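Local atomic coordinates of beta-galacturonidase (Eisenbergiella tayi, PDB entry 6NCW), a protein that hydrolyses beta-linked galacturonides as a glycoside hydrolase of family 2, probably releasing terminal galacturonic acid. Residues I417-G420 against V424-Y427; W373-E378 against E395-L400; L329-N334 against L462-G467; P438-L443 against V498-G503. All coordinates share one frame; numbering follows the deposited sequence.

Contact 1 (I417-G420 against V424-Y427)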
loop_
_atom_site.group_PDB
_atom_site.type_symbol
_atom_site.label_atom_id
_atom_site.label_comp_id
_atom_site.label_asym_id
_atom_site.label_seq_id
_atom_site.Cartn_x
_atom_site.Cartn_y
_atom_site.Cartn_z
ATOM N N ILE A 417 -27.914 32.010 -13.735
ATOM C CA ILE A 417 -29.108 32.778 -14.098
ATOM C C ILE A 417 -30.356 31.893 -14.151
ATOM O O ILE A 417 -31.374 32.291 -14.732
ATOM C CB ILE A 417 -28.922 33.543 -15.423
ATOM C CG1 ILE A 417 -28.804 32.585 -16.608
ATOM C CG2 ILE A 417 -27.690 34.442 -15.371
ATOM C CD1 ILE A 417 -28.665 33.276 -17.954
ATOM N N CYS A 418 -30.304 30.694 -13.561
ATOM C CA CYS A 418 -31.399 29.733 -13.661
ATOM C C CYS A 418 -32.041 29.430 -12.316
ATOM O O CYS A 418 -32.877 28.522 -12.229
ATOM C CB CYS A 418 -30.919 28.420 -14.290
ATOM S SG CYS A 418 -30.261 28.618 -15.958
ATOM N N LEU A 419 -31.681 30.161 -11.265
ATOM C CA LEU A 419 -32.172 29.800 -9.946
ATOM C C LEU A 419 -33.626 30.198 -9.727
ATOM O O LEU A 419 -34.217 29.786 -8.723
ATOM C CB LEU A 419 -31.280 30.419 -8.873
ATOM C CG LEU A 419 -29.818 29.979 -8.874
ATOM C CD1 LEU A 419 -29.073 30.674 -7.746
ATOM C CD2 LEU A 419 -29.676 28.435 -8.776
ATOM N N GLY A 420 -34.222 30.974 -10.634
ATOM C CA GLY A 420 -35.644 31.232 -10.517
ATOM C C GLY A 420 -36.511 30.028 -10.826
ATOM O O GLY A 420 -37.665 29.977 -10.386
ATOM N N VAL A 424 -35.860 24.107 -5.286
ATOM C CA VAL A 424 -34.741 24.095 -4.352
ATOM C C VAL A 424 -33.512 24.601 -5.085
ATOM O O VAL A 424 -33.305 24.260 -6.256
ATOM C CB VAL A 424 -34.497 22.682 -3.782
ATOM C CG1 VAL A 424 -33.333 22.683 -2.770
ATOM C CG2 VAL A 424 -35.763 22.160 -3.140
ATOM N N VAL A 425 -32.717 25.444 -4.405
ATOM C CA VAL A 425 -31.423 25.901 -4.918
ATOM C C VAL A 425 -30.329 24.996 -4.368
ATOM O O VAL A 425 -30.251 24.778 -3.154
ATOM C CB VAL A 425 -31.150 27.359 -4.518
ATOM C CG1 VAL A 425 -29.815 27.807 -5.098
ATOM C CG2 VAL A 425 -32.300 28.278 -4.945
ATOM N N SER A 426 -29.469 24.483 -5.246
ATOM C CA SER A 426 -28.429 23.544 -4.837
ATOM C C SER A 426 -27.086 23.941 -5.422
ATOM O O SER A 426 -26.998 24.341 -6.587
ATOM C CB SER A 426 -28.782 22.119 -5.276
ATOM O OG SER A 426 -30.042 21.768 -4.760
ATOM N N TYR A 427 -26.034 23.818 -4.610
ATOM C CA TYR A 427 -24.699 24.226 -5.017
ATOM C C TYR A 427 -23.655 23.179 -4.649
ATOM O O TYR A 427 -23.708 22.581 -3.575
ATOM C CB TYR A 427 -24.351 25.568 -4.396
ATOM C CG TYR A 427 -24.598 26.700 -5.367
ATOM C CD1 TYR A 427 -25.811 27.389 -5.391
ATOM C CD2 TYR A 427 -23.629 27.050 -6.287
ATOM C CE1 TYR A 427 -26.031 28.433 -6.312
ATOM C CE2 TYR A 427 -23.833 28.077 -7.196
ATOM C CZ TYR A 427 -25.021 28.764 -7.210
ATOM O OH TYR A 427 -25.168 29.775 -8.141
#
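The loop that leads into strand 425-428 of the TIM barrel folds back on that strand by laying L419 against V425 and Y427. No hydrogen bond joins the two segments, and the grip is purely apolar. L419 CG stands anti to its own carbonyl carbon (chi1 -61°), which carries both methyls over to the strand. There the fork of the leucine meets one branch of the valine at about a right angle: V425 CG1 lies 3.7 Å from L419 CD2 and 4.0 Å from L419 CD1. CD1 also reaches the rim of the tyrosine, close to the ring plane, with L419 CD1 4.0 Å from Y427 CE1. A branched, flexible leucine suits a spot where two different side chains must be met at once. The hydroxyl of Y427 is a polar group in this buried place, and the backbone O of R412, earlier in the same loop, binds it. Around the contact, W449 of helix 439-453 packs on both L419 and Y427, L446 and I450 of the same helix also touch Y427, and F461 of the adjoining strand 461-466 touches the tyrosine as well.

Contact 2 (W373-E378 against E395-L400)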
loop_
_atom_site.group_PDB
_atom_site.type_symbol
_atom_site.label_atom_id
_atom_site.label_comp_id
_atom_site.label_asym_id
_atom_site.label_seq_id
_atom_site.Cartn_x
_atom_site.Cartn_y
_atom_site.Cartn_z
ATOM N N TRP A 373 -36.378 15.682 -8.106
ATOM C CA TRP A 373 -35.756 15.447 -9.406
ATOM C C TRP A 373 -34.662 16.479 -9.653
ATOM O O TRP A 373 -34.899 17.681 -9.517
ATOM C CB TRP A 373 -36.777 15.521 -10.547
ATOM C CG TRP A 373 -37.927 14.527 -10.482
ATOM C CD1 TRP A 373 -39.259 14.822 -10.356
ATOM C CD2 TRP A 373 -37.846 13.101 -10.582
ATOM N NE1 TRP A 373 -40.008 13.672 -10.362
ATOM C CE2 TRP A 373 -39.166 12.599 -10.494
ATOM C CE3 TRP A 373 -36.787 12.194 -10.720
ATOM C CZ2 TRP A 373 -39.452 11.227 -10.538
ATOM C CZ3 TRP A 373 -37.070 10.835 -10.767
ATOM C CH2 TRP A 373 -38.392 10.366 -10.679
ATOM N N GLY A 374 -33.493 16.018 -10.091
ATOM C CA GLY A 374 -32.424 16.926 -10.448
ATOM C C GLY A 374 -32.152 16.932 -11.934
ATOM O O GLY A 374 -32.461 15.963 -12.632
ATOM N N ILE A 375 -31.561 18.007 -12.450
ATOM C CA ILE A 375 -31.140 18.017 -13.847
ATOM C C ILE A 375 -29.762 18.659 -13.979
ATOM O O ILE A 375 -29.342 19.459 -13.138
ATOM C CB ILE A 375 -32.148 18.753 -14.764
ATOM C CG1 ILE A 375 -32.315 20.220 -14.344
ATOM C CG2 ILE A 375 -33.481 18.051 -14.791
ATOM C CD1 ILE A 375 -33.270 20.993 -15.256
ATOM N N LEU A 376 -29.057 18.277 -15.044
ATOM C CA LEU A 376 -27.969 19.077 -15.614
ATOM C C LEU A 376 -26.960 19.534 -14.559
ATOM O O LEU A 376 -26.630 20.723 -14.444
ATOM C CB LEU A 376 -28.538 20.279 -16.366
ATOM C CG LEU A 376 -29.486 19.954 -17.520
ATOM C CD1 LEU A 376 -29.893 21.259 -18.203
ATOM C CD2 LEU A 376 -28.851 18.945 -18.504
ATOM N N ASN A 377 -26.451 18.564 -13.800
ATOM C CA ASN A 377 -25.375 18.812 -12.851
ATOM C C ASN A 377 -24.227 19.598 -13.480
ATOM O O ASN A 377 -23.628 19.163 -14.467
ATOM C CB ASN A 377 -24.859 17.482 -12.297
ATOM C CG ASN A 377 -23.655 17.671 -11.397
ATOM O OD1 ASN A 377 -23.800 17.967 -10.205
ATOM N ND2 ASN A 377 -22.451 17.522 -11.967
ATOM N N GLU A 378 -23.935 20.766 -12.900
ATOM C CA GLU A 378 -22.811 21.616 -13.294
ATOM C C GLU A 378 -22.791 21.928 -14.797
ATOM O O GLU A 378 -21.727 22.107 -15.391
ATOM C CB GLU A 378 -21.478 20.994 -12.864
ATOM C CG GLU A 378 -21.311 20.924 -11.347
ATOM C CD GLU A 378 -19.863 20.710 -10.920
ATOM O OE1 GLU A 378 -19.003 20.466 -11.805
ATOM O OE2 GLU A 378 -19.588 20.786 -9.693
ATOM N N GLU A 395 -39.583 22.248 -17.308
ATOM C CA GLU A 395 -40.993 22.165 -17.691
ATOM C C GLU A 395 -41.365 20.771 -18.173
ATOM O O GLU A 395 -42.506 20.340 -17.969
ATOM C CB GLU A 395 -41.334 23.204 -18.762
ATOM C CG GLU A 395 -42.818 23.211 -19.217
ATOM C CD GLU A 395 -43.835 23.313 -18.062
ATOM O OE1 GLU A 395 -44.585 22.330 -17.834
ATOM O OE2 GLU A 395 -43.888 24.370 -17.389
ATOM N N LEU A 396 -40.432 20.047 -18.796
ATOM C CA LEU A 396 -40.687 18.646 -19.116
ATOM C C LEU A 396 -40.939 17.832 -17.846
ATOM O O LEU A 396 -41.878 17.028 -17.794
ATOM C CB LEU A 396 -39.513 18.072 -19.913
ATOM C CG LEU A 396 -39.592 16.605 -20.355
ATOM C CD1 LEU A 396 -40.820 16.321 -21.259
ATOM C CD2 LEU A 396 -38.303 16.228 -21.072
ATOM N N ILE A 397 -40.138 18.055 -16.793
ATOM C CA ILE A 397 -40.345 17.327 -15.540
ATOM C C ILE A 397 -41.731 17.611 -14.986
ATOM O O ILE A 397 -42.463 16.695 -14.592
ATOM C CB ILE A 397 -39.264 17.701 -14.512
ATOM C CG1 ILE A 397 -37.890 17.179 -14.943
ATOM C CG2 ILE A 397 -39.630 17.162 -13.144
ATOM C CD1 ILE A 397 -36.815 17.671 -14.039
ATOM N N LYS A 398 -42.103 18.894 -14.926
ATOM C CA LYS A 398 -43.397 19.266 -14.355
ATOM C C LYS A 398 -44.551 18.608 -15.110
ATOM O O LYS A 398 -45.533 18.170 -14.500
ATOM C CB LYS A 398 -43.555 20.784 -14.355
ATOM C CG LYS A 398 -44.805 21.296 -13.645
ATOM C CD LYS A 398 -44.831 22.812 -13.667
ATOM C CE LYS A 398 -45.585 23.372 -12.463
ATOM N NZ LYS A 398 -45.086 22.801 -11.165
ATOM N N SER A 399 -44.444 18.512 -16.431
ATOM C CA SER A 399 -45.516 17.884 -17.196
ATOM C C SER A 399 -45.627 16.398 -16.889
ATOM O O SER A 399 -46.707 15.819 -17.049
ATOM C CB SER A 399 -45.301 18.095 -18.690
ATOM O OG SER A 399 -44.346 17.178 -19.207
ATOM N N LEU A 400 -44.534 15.757 -16.464
ATOM C CA LEU A 400 -44.572 14.328 -16.163
ATOM C C LEU A 400 -44.830 14.055 -14.695
ATOM O O LEU A 400 -45.363 12.991 -14.351
ATOM C CB LEU A 400 -43.258 13.653 -16.563
ATOM C CG LEU A 400 -42.891 13.677 -18.045
ATOM C CD1 LEU A 400 -41.455 13.223 -18.246
ATOM C CD2 LEU A 400 -43.849 12.799 -18.829
#
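I397 is the side chain through which the last turns of helix 384-400 rest on the barrel wall: its CD1 meets I375 and the CB of W373, while its CG2 meets the indole. The tight spot is methyl on methyl: I397 CD1 comes within 3.4 Å of I375 CG2, closer than the usual van der Waals contact of two carbons. I375 holds CG1 between its backbone N and carbonyl carbon (chi1 60°), leaving CG2 as the branch that meets the helix. The other branch, I397 CG2, approaches the pyrrole part of the indole aslant, 3.7 Å from W373 CD1, while W373 CB lies 4.1 Å from I397 CD1. A beta-branched isoleucine fits here because one short side chain offers two separate methyls. The indole N-H is bound by D401, just beyond the helix, so the large ring is buried without leaving its one polar atom unserved.

The far side of the helix is quite different. E395, K398 and S399 are exposed and send nothing across to the strand; S399 OG turns back instead to L396 O at 2.8 Å, sharing that carbonyl with L400 N, which approaches from the same face. Past I375 the other segment loses touch with residues 395-400, although L376 still packs on Y390 and Q393 earlier in the helix, and it runs on to N377, a galacturonate-binding residue. Strand 370-374 and helix 384-400 begin a beta-alpha-beta unit closed by strand 406-410, whose R406 touches I397; I361 of helix 349-364 packs against both W373 and I397.

Contact 3 (L329-N334 against L462-G467)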
loop_
_atom_site.group_PDB
_atom_site.type_symbol
_atom_site.label_atom_id
_atom_site.label_comp_id
_atom_site.label_asym_id
_atom_site.label_seq_id
_atom_site.Cartn_x
_atom_site.Cartn_y
_atom_site.Cartn_z
ATOM N N LEU A 329 -33.783 8.476 1.577
ATOM C CA LEU A 329 -34.268 9.473 0.631
ATOM C C LEU A 329 -33.327 9.597 -0.562
ATOM O O LEU A 329 -32.103 9.544 -0.420
ATOM C CB LEU A 329 -34.422 10.827 1.327
ATOM C CG LEU A 329 -35.419 10.804 2.497
ATOM C CD1 LEU A 329 -35.214 11.995 3.412
ATOM C CD2 LEU A 329 -36.845 10.756 1.952
ATOM N N VAL A 330 -33.900 9.770 -1.746
ATOM C CA VAL A 330 -33.144 9.766 -2.985
ATOM C C VAL A 330 -33.388 11.074 -3.731
ATOM O O VAL A 330 -34.534 11.476 -3.955
ATOM C CB VAL A 330 -33.499 8.549 -3.866
ATOM C CG1 VAL A 330 -32.797 8.647 -5.215
ATOM C CG2 VAL A 330 -33.079 7.270 -3.172
ATOM N N TRP A 331 -32.302 11.745 -4.076
ATOM C CA TRP A 331 -32.260 12.714 -5.159
ATOM C C TRP A 331 -31.852 11.944 -6.412
ATOM O O TRP A 331 -30.758 11.373 -6.450
ATOM C CB TRP A 331 -31.251 13.820 -4.808
ATOM C CG TRP A 331 -30.761 14.724 -5.928
ATOM C CD1 TRP A 331 -30.269 14.342 -7.155
ATOM C CD2 TRP A 331 -30.650 16.147 -5.884
ATOM N NE1 TRP A 331 -29.893 15.449 -7.882
ATOM C CE2 TRP A 331 -30.123 16.569 -7.128
ATOM C CE3 TRP A 331 -30.937 17.115 -4.912
ATOM C CZ2 TRP A 331 -29.881 17.913 -7.421
ATOM C CZ3 TRP A 331 -30.715 18.458 -5.225
ATOM C CH2 TRP A 331 -30.173 18.838 -6.459
ATOM N N GLU A 332 -32.731 11.880 -7.416
ATOM C CA GLU A 332 -32.374 11.270 -8.688
ATOM C C GLU A 332 -32.311 12.350 -9.761
ATOM O O GLU A 332 -33.157 13.245 -9.796
ATOM C CB GLU A 332 -33.354 10.156 -9.089
ATOM C CG GLU A 332 -32.927 9.428 -10.361
ATOM C CD GLU A 332 -33.659 8.104 -10.634
ATOM O OE1 GLU A 332 -32.988 7.042 -10.640
ATOM O OE2 GLU A 332 -34.893 8.115 -10.868
ATOM N N GLU A 333 -31.288 12.297 -10.619
ATOM C CA GLU A 333 -31.132 13.306 -11.663
ATOM C C GLU A 333 -30.968 12.654 -13.034
ATOM O O GLU A 333 -30.641 11.472 -13.141
ATOM C CB GLU A 333 -29.941 14.245 -11.375
ATOM C CG GLU A 333 -28.569 13.570 -11.203
ATOM C CD GLU A 333 -27.528 14.561 -10.679
ATOM O OE1 GLU A 333 -26.321 14.407 -10.989
ATOM O OE2 GLU A 333 -27.933 15.496 -9.940
ATOM N N ASN A 334 -31.218 13.440 -14.089
ATOM C CA ASN A 334 -30.996 12.957 -15.442
ATOM C C ASN A 334 -29.495 12.854 -15.723
ATOM O O ASN A 334 -28.655 13.318 -14.946
ATOM C CB ASN A 334 -31.703 13.845 -16.480
ATOM C CG ASN A 334 -31.070 15.233 -16.662
ATOM O OD1 ASN A 334 -30.387 15.774 -15.788
ATOM N ND2 ASN A 334 -31.326 15.824 -17.819
ATOM N N LEU A 462 -29.648 23.493 -0.568
ATOM C CA LEU A 462 -28.858 22.296 -0.286
ATOM C C LEU A 462 -27.440 22.483 -0.813
ATOM O O LEU A 462 -27.247 23.109 -1.859
ATOM C CB LEU A 462 -29.479 21.046 -0.940
ATOM C CG LEU A 462 -30.744 20.443 -0.338
ATOM C CD1 LEU A 462 -31.324 19.393 -1.263
ATOM C CD2 LEU A 462 -30.437 19.859 1.047
ATOM N N ILE A 463 -26.456 21.962 -0.078
ATOM C CA ILE A 463 -25.111 21.723 -0.606
ATOM C C ILE A 463 -25.111 20.323 -1.220
ATOM O O ILE A 463 -25.142 19.317 -0.502
ATOM C CB ILE A 463 -24.034 21.837 0.481
ATOM C CG1 ILE A 463 -23.982 23.258 1.065
ATOM C CG2 ILE A 463 -22.659 21.419 -0.088
ATOM C CD1 ILE A 463 -23.797 24.332 0.011
ATOM N N THR A 464 -25.096 20.247 -2.546
ATOM C CA THR A 464 -25.221 18.959 -3.210
ATOM C C THR A 464 -23.879 18.275 -3.431
ATOM O O THR A 464 -23.869 17.092 -3.798
ATOM C CB THR A 464 -25.965 19.110 -4.549
ATOM O OG1 THR A 464 -25.611 20.351 -5.178
ATOM C CG2 THR A 464 -27.463 19.059 -4.297
ATOM N N GLU A 465 -22.766 18.978 -3.193
ATOM C CA GLU A 465 -21.417 18.404 -3.168
ATOM C C GLU A 465 -20.550 19.230 -2.236
ATOM O O GLU A 465 -20.538 20.453 -2.352
ATOM C CB GLU A 465 -20.761 18.388 -4.563
ATOM C CG GLU A 465 -21.301 17.309 -5.485
ATOM C CD GLU A 465 -20.777 17.406 -6.914
ATOM O OE1 GLU A 465 -21.537 16.982 -7.816
ATOM O OE2 GLU A 465 -19.632 17.891 -7.136
ATOM N N ILE A 466 -19.868 18.560 -1.306
ATOM C CA ILE A 466 -18.709 19.091 -0.596
ATOM C C ILE A 466 -17.837 17.902 -0.190
ATOM O O ILE A 466 -18.345 16.821 0.118
ATOM C CB ILE A 466 -19.148 19.943 0.628
ATOM C CG1 ILE A 466 -17.991 20.773 1.188
ATOM C CG2 ILE A 466 -19.743 19.058 1.723
ATOM C CD1 ILE A 466 -18.477 21.981 2.023
ATOM N N GLY A 467 -16.519 18.091 -0.188
ATOM C CA GLY A 467 -15.638 17.002 0.204
ATOM C C GLY A 467 -14.185 17.279 -0.152
ATOM O O GLY A 467 -13.790 18.424 -0.410
#
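W331 and T464 stand on two extended segments whose backbones come no closer than 9.6 Å between the CA atoms of this pair, with no hydrogen bond from one to the other. At T464 the second strand departs from the extended conformation. The gap is filled by side chains. T464 CG2 sits over one face of the indole, at the outer CZ3-CH2 bond of its six-membered ring, 3.4 Å from W331 CZ3 and 3.5 Å from W331 CH2. L462 comes from elsewhere: its CD1 touches the indole edge near the ring plane, 4.1 Å from W331 CZ3.

Strands 329-333 and 461-466 lie opposite each other in the eight-stranded TIM barrel, with three strands between them by either route, so the tryptophan spans the barrel interior, where the long, flat indole is large enough to reach across. W331 CG is anti to the backbone N (chi1 164°), and the ring is pinned at its other end by the 2.8 Å bond from W331 NE1 to E333 OE2, bent to 148° and arriving on the anti side of the carboxylate, out of its plane. Threonine supplies a methyl for the indole and a hydroxyl for N428 OD1, which binds T464 OG1. R309 joins the two strands by salt bridges to E333 and to the galacturonate-binding E465, while H312 bonds to the other oxygen of E333.

Contact 4 (P438-L443 against V498-G503)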
loop_
_atom_site.group_PDB
_atom_site.type_symbol
_atom_site.label_atom_id
_atom_site.label_comp_id
_atom_site.label_asym_id
_atom_site.label_seq_id
_atom_site.Cartn_x
_atom_site.Cartn_y
_atom_site.Cartn_z
ATOM N N PRO A 438 -11.797 29.648 4.472
ATOM C CA PRO A 438 -12.621 28.979 5.489
ATOM C C PRO A 438 -14.005 28.640 4.946
ATOM O O PRO A 438 -14.645 29.451 4.270
ATOM C CB PRO A 438 -12.693 30.010 6.615
ATOM C CG PRO A 438 -11.394 30.790 6.461
ATOM C CD PRO A 438 -11.184 30.889 4.974
ATOM N N VAL A 439 -14.470 27.427 5.248
ATOM C CA VAL A 439 -15.737 26.966 4.675
ATOM C C VAL A 439 -16.886 27.895 5.064
ATOM O O VAL A 439 -17.763 28.207 4.244
ATOM C CB VAL A 439 -16.031 25.514 5.095
ATOM C CG1 VAL A 439 -17.310 25.042 4.400
ATOM C CG2 VAL A 439 -14.868 24.610 4.744
ATOM N N GLU A 440 -16.902 28.348 6.317
ATOM C CA GLU A 440 -17.979 29.219 6.779
ATOM C C GLU A 440 -18.063 30.501 5.954
ATOM O O GLU A 440 -19.162 30.972 5.646
ATOM C CB GLU A 440 -17.769 29.554 8.248
ATOM C CG GLU A 440 -19.021 29.999 8.931
ATOM C CD GLU A 440 -18.979 29.693 10.410
ATOM O OE1 GLU A 440 -18.001 30.133 11.067
ATOM O OE2 GLU A 440 -19.907 28.989 10.893
ATOM N N ASP A 441 -16.913 31.077 5.593
ATOM C CA ASP A 441 -16.905 32.336 4.849
ATOM C C ASP A 441 -17.378 32.132 3.421
ATOM O O ASP A 441 -18.164 32.927 2.898
ATOM C CB ASP A 441 -15.501 32.950 4.841
ATOM C CG ASP A 441 -14.971 33.228 6.244
ATOM O OD1 ASP A 441 -15.758 33.099 7.201
ATOM O OD2 ASP A 441 -13.772 33.573 6.379
ATOM N N TYR A 442 -16.890 31.081 2.773
ATOM C CA TYR A 442 -17.300 30.777 1.410
ATOM C C TYR A 442 -18.799 30.515 1.348
ATOM O O TYR A 442 -19.509 31.056 0.492
ATOM C CB TYR A 442 -16.503 29.565 0.922
ATOM C CG TYR A 442 -16.519 29.341 -0.555
ATOM C CD1 TYR A 442 -17.319 28.355 -1.118
ATOM C CD2 TYR A 442 -15.711 30.098 -1.394
ATOM C CE1 TYR A 442 -17.320 28.124 -2.486
ATOM C CE2 TYR A 442 -15.712 29.886 -2.769
ATOM C CZ TYR A 442 -16.510 28.899 -3.303
ATOM O OH TYR A 442 -16.508 28.690 -4.661
ATOM N N LEU A 443 -19.298 29.706 2.279
ATOM C CA LEU A 443 -20.704 29.343 2.299
ATOM C C LEU A 443 -21.583 30.560 2.577
ATOM O O LEU A 443 -22.641 30.726 1.954
ATOM C CB LEU A 443 -20.918 28.246 3.343
ATOM C CG LEU A 443 -22.300 27.650 3.511
ATOM C CD1 LEU A 443 -22.880 27.264 2.142
ATOM C CD2 LEU A 443 -22.196 26.449 4.425
ATOM N N VAL A 498 -21.752 23.431 7.083
ATOM C CA VAL A 498 -23.033 23.265 6.390
ATOM C C VAL A 498 -24.171 23.077 7.391
ATOM O O VAL A 498 -25.253 23.646 7.231
ATOM C CB VAL A 498 -22.980 22.103 5.361
ATOM C CG1 VAL A 498 -21.938 22.382 4.285
ATOM C CG2 VAL A 498 -22.669 20.778 6.033
ATOM N N PHE A 499 -23.943 22.298 8.448
ATOM C CA PHE A 499 -24.986 22.049 9.434
ATOM C C PHE A 499 -25.258 23.238 10.353
ATOM O O PHE A 499 -26.272 23.228 11.052
ATOM C CB PHE A 499 -24.625 20.810 10.256
ATOM C CG PHE A 499 -24.820 19.525 9.505
ATOM C CD1 PHE A 499 -26.018 19.273 8.845
ATOM C CD2 PHE A 499 -23.807 18.594 9.419
ATOM C CE1 PHE A 499 -26.211 18.093 8.122
ATOM C CE2 PHE A 499 -23.988 17.403 8.694
ATOM C CZ PHE A 499 -25.203 17.153 8.056
ATOM N N SER A 500 -24.404 24.260 10.367
ATOM C CA SER A 500 -24.677 25.472 11.127
ATOM C C SER A 500 -25.074 26.652 10.244
ATOM O O SER A 500 -25.296 27.748 10.763
ATOM C CB SER A 500 -23.467 25.833 11.994
ATOM O OG SER A 500 -22.343 26.145 11.200
ATOM N N ARG A 501 -25.197 26.453 8.931
ATOM C CA ARG A 501 -25.639 27.500 8.015
ATOM C C ARG A 501 -27.168 27.599 8.069
ATOM O O ARG A 501 -27.878 26.731 7.547
ATOM C CB ARG A 501 -25.133 27.187 6.609
ATOM C CG ARG A 501 -25.547 28.149 5.509
ATOM C CD ARG A 501 -25.107 29.585 5.792
ATOM N NE ARG A 501 -26.238 30.373 6.266
ATOM C CZ ARG A 501 -26.197 31.672 6.544
ATOM N NH1 ARG A 501 -25.067 32.359 6.397
ATOM N NH2 ARG A 501 -27.297 32.281 6.965
ATOM N N GLU A 502 -27.680 28.641 8.723
ATOM C CA GLU A 502 -29.122 28.857 8.774
ATOM C C GLU A 502 -29.669 29.055 7.375
ATOM O O GLU A 502 -29.117 29.829 6.587
ATOM C CB GLU A 502 -29.459 30.084 9.631
ATOM C CG GLU A 502 -29.890 29.747 11.052
ATOM C CD GLU A 502 -29.990 30.991 11.937
ATOM O OE1 GLU A 502 -30.504 32.034 11.452
ATOM O OE2 GLU A 502 -29.535 30.928 13.107
ATOM N N GLY A 503 -30.771 28.372 7.084
ATOM C CA GLY A 503 -31.361 28.360 5.763
ATOM C C GLY A 503 -30.922 27.201 4.888
ATOM O O GLY A 503 -31.413 27.074 3.763
#
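R501, whose aliphatic stem packs on L443, bends its guanidinium back onto the carbonyl of the next residue: E502 O receives R501 NE at 2.9 Å and R501 NH2 at 3.1 Å. Both nitrogens converge side-on upon this single oxygen, which lies nearly in the guanidinium plane and fixes the group's rotation. A third nitrogen, R501 NH1, forms a salt bridge with D444, next to L443 on helix 439-453, so the arginine tethers the end of one helix to its neighbour. Helices 439-453 and 484-500 belong to the outer layer of the TIM barrel, following strands 425-428 and 461-466 respectively. Between them L443 is the main apolar link. With its CG anti to the backbone N (chi1 -177°), it pushes CD2 to within 3.7 Å of R501 CB and 3.8 Å of V498 CA, while L443 CG lies 3.8 Å from R501 CG. V498 adds one methyl, its CG1 4.1 Å from L443 CD2. A long arginine suits this half-buried edge, since its methylenes pack on the leucine while the guanidinium reaches D444. Farther out, E440 OE2 stays 3.8 Å from S500 OG, whose hydroxyl is engaged by the carbonyls of Q496 and A497.

Contacts 1, 2 and 3 meet through the barrel sheet. Strand pairing joins contact 1 to contact 3, with V425 O 2.9 Å from L462 N and Y427 O 2.9 Å from T464 N; G374 N, 2.8 Å from E332 O, likewise joins contact 2 to contact 3. Contact 4 lies in the helical layer outside the barrel sheet and backs onto it where L443 CD1 packs 3.7 Å from I463 CD1. The galacturonate site draws N377 from contact 2 and E465 from contact 3, and in this crystal a glycerol oxygen is hydrogen-bonded by both, as well as by E378. Contact 1 lies close by, the Y427 side chain about 8 Å from that of E465.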